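Local coordinates for protein putative fructosamine-3-kinase (Thermobifida fusca YX, PDB 3F7W) that is probably a kinase of the fructosamine kinase family, consistent with phosphate transfer to fructosamines, at residues Glu118-Thr123 and Glu186-Ile191. Residues are numbered along the deposited sequence; the frame is centred on the assembly and turned at random.
With EDO (1,2-ethanediol), chain I.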
loop_
_atom_site.group_PDB
_atom_site.type_symbol
_atom_site.label_atom_id
_atom_site.label_comp_id
_atom_site.label_asym_id
_atom_site.label_seq_id
_atom_site.Cartn_x
_atom_site.Cartn_y
_atom_site.Cartn_z
ATOM N N GLU A 118 -6.581 -15.833 4.012
ATOM C CA GLU A 118 -6.348 -17.141 4.585
ATOM C C GLU A 118 -5.240 -17.049 5.627
ATOM O O GLU A 118 -5.280 -17.715 6.649
ATOM C CB GLU A 118 -5.968 -18.130 3.478
ATOM C CG GLU A 118 -6.790 -17.948 2.176
ATOM C CD GLU A 118 -7.450 -19.229 1.689
ATOM O OE1 GLU A 118 -8.008 -19.974 2.527
ATOM O OE2 GLU A 118 -7.432 -19.478 0.463
ATOM N N SER A 119 -4.265 -16.178 5.368
ATOM C CA SER A 119 -3.138 -15.984 6.266
ATOM C C SER A 119 -2.612 -14.563 6.111
ATOM O O SER A 119 -3.053 -13.813 5.235
ATOM C CB SER A 119 -2.035 -16.989 5.904
ATOM O OG SER A 119 -1.402 -16.602 4.688
ATOM N N PHE A 120 -1.698 -14.190 6.996
ATOM C CA PHE A 120 -0.878 -13.010 6.811
ATOM C C PHE A 120 0.093 -13.289 5.661
ATOM O O PHE A 120 0.494 -14.417 5.470
ATOM C CB PHE A 120 -0.159 -12.664 8.092
ATOM C CG PHE A 120 -1.097 -12.360 9.219
ATOM C CD1 PHE A 120 -1.710 -11.117 9.297
ATOM C CD2 PHE A 120 -1.423 -13.343 10.155
ATOM C CE1 PHE A 120 -2.617 -10.835 10.310
ATOM C CE2 PHE A 120 -2.322 -13.066 11.187
ATOM C CZ PHE A 120 -2.921 -11.814 11.264
ATOM N N GLY A 121 0.412 -12.268 4.864
ATOM C CA GLY A 121 1.271 -12.419 3.719
ATOM C C GLY A 121 0.477 -12.647 2.445
ATOM O O GLY A 121 -0.661 -12.226 2.334
ATOM N N ALA A 122 1.077 -13.347 1.492
ATOM C CA ALA A 122 0.465 -13.560 0.176
ATOM C C ALA A 122 1.155 -14.708 -0.554
ATOM O O ALA A 122 2.199 -15.176 -0.112
ATOM C CB ALA A 122 0.481 -12.289 -0.678
ATOM N N THR A 123 0.540 -15.179 -1.636
ATOM C CA THR A 123 1.078 -16.300 -2.400
ATOM C C THR A 123 2.120 -15.834 -3.419
ATOM O O THR A 123 2.794 -16.647 -4.010
ATOM C CB THR A 123 -0.054 -17.110 -3.116
ATOM O OG1 THR A 123 -0.825 -16.236 -3.936
ATOM C CG2 THR A 123 -0.968 -17.795 -2.102
ATOM N N GLU A 186 -6.994 -11.195 15.692
ATOM C CA GLU A 186 -8.166 -11.148 14.826
ATOM C C GLU A 186 -7.776 -11.630 13.424
ATOM O O GLU A 186 -6.587 -11.677 13.091
ATOM C CB GLU A 186 -8.766 -9.735 14.798
ATOM C CG GLU A 186 -7.841 -8.671 14.224
ATOM C CD GLU A 186 -8.491 -7.306 14.115
ATOM O OE1 GLU A 186 -8.835 -6.712 15.174
ATOM O OE2 GLU A 186 -8.641 -6.835 12.962
ATOM N N PRO A 187 -8.765 -12.007 12.597
ATOM C CA PRO A 187 -8.385 -12.563 11.301
ATOM C C PRO A 187 -7.623 -11.578 10.412
ATOM O O PRO A 187 -7.849 -10.360 10.493
ATOM C CB PRO A 187 -9.732 -12.941 10.660
ATOM C CG PRO A 187 -10.712 -13.022 11.827
ATOM C CD PRO A 187 -10.226 -12.020 12.808
ATOM N N PRO A 188 -6.722 -12.101 9.568
ATOM C CA PRO A 188 -6.037 -11.237 8.608
ATOM C C PRO A 188 -7.033 -10.563 7.669
ATOM O O PRO A 188 -8.023 -11.185 7.251
ATOM C CB PRO A 188 -5.114 -12.192 7.851
ATOM C CG PRO A 188 -5.421 -13.527 8.274
ATOM C CD PRO A 188 -6.308 -13.514 9.448
ATOM N N ALA A 189 -6.754 -9.291 7.361
ATOM C CA ALA A 189 -7.523 -8.492 6.427
ATOM C C ALA A 189 -6.820 -8.438 5.062
ATOM O O ALA A 189 -5.612 -8.644 4.973
ATOM C CB ALA A 189 -7.681 -7.085 6.984
ATOM N N ARG A 190 -7.589 -8.171 4.007
ATOM C CA ARG A 190 -7.010 -7.841 2.710
ATOM C C ARG A 190 -6.646 -6.365 2.730
ATOM O O ARG A 190 -7.504 -5.504 2.537
ATOM C CB ARG A 190 -7.975 -8.114 1.549
ATOM C CG ARG A 190 -8.346 -9.535 1.401
ATOM C CD ARG A 190 -8.829 -9.875 0.009
ATOM N NE ARG A 190 -9.356 -11.201 0.090
ATOM C CZ ARG A 190 -9.597 -11.993 -0.932
ATOM N NH1 ARG A 190 -9.420 -11.574 -2.183
ATOM N NH2 ARG A 190 -10.076 -13.199 -0.683
ATOM N N ILE A 191 -5.384 -6.079 2.973
ATOM C CA ILE A 191 -4.940 -4.690 3.097
ATOM C C ILE A 191 -4.204 -4.190 1.877
ATOM O O ILE A 191 -3.519 -4.960 1.165
ATOM C CB ILE A 191 -4.105 -4.424 4.409
ATOM C CG1 ILE A 191 -2.690 -5.020 4.371
ATOM C CG2 ILE A 191 -4.931 -4.887 5.636
ATOM C CD1 ILE A 191 -1.729 -4.446 5.501
HETATM C C1 EDO I . -11.466 -9.558 8.756
HETATM O O1 EDO I . -10.622 -9.895 7.657
HETATM C C2 EDO I . -10.834 -8.408 9.545
HETATM O O2 EDO I . -9.956 -8.881 10.576
#
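The aromatic ring of F120 has CB of P188 over one face, with the backbone carbonyl of E186 reaching the ring obliquely at CZ. It is a compact example of the proline–aromatic CH-pi contact: P188 CB stands 3.9 Å from the centre of the F120 ring, 17° off its normal, displaced a little toward the rim on the CE1 side. P188 CA also approaches F120 CE1, at 3.8 Å. The first torsion of F120 (chi1 -61°) sets CG beside the backbone N and starts the side chain on its way to P188. The two side chains cross at about a right angle. W141 also meets the F120 ring, their planes inclined at about 60°. The other end of the proline ring packs on backbone, P188 CG lying 3.7 Å from S119 C. No hydrogen bond joins the two segments; what holds across the contact is van der Waals and CH-pi packing. S119 OG donates to F120 O (3.0 Å) from above the carbonyl plane, E186 OE2 forms a salt bridge with R219, and through the backbone P188 bonds to A117 and F120 to R138. An ethanediol molecule, probably from the crystallisation liquor, donates through O2 to P187 O (2.6 Å) and through O1 to P188 O (2.9 Å). In the helical lobe of this protein-kinase-like fold, the contact ties the loop after helix 99-114 to the P187-P188 approach to strand 189-191, which runs into the His-Gly-Asp sequence that, in kinases of this type, probably begins the catalytic loop.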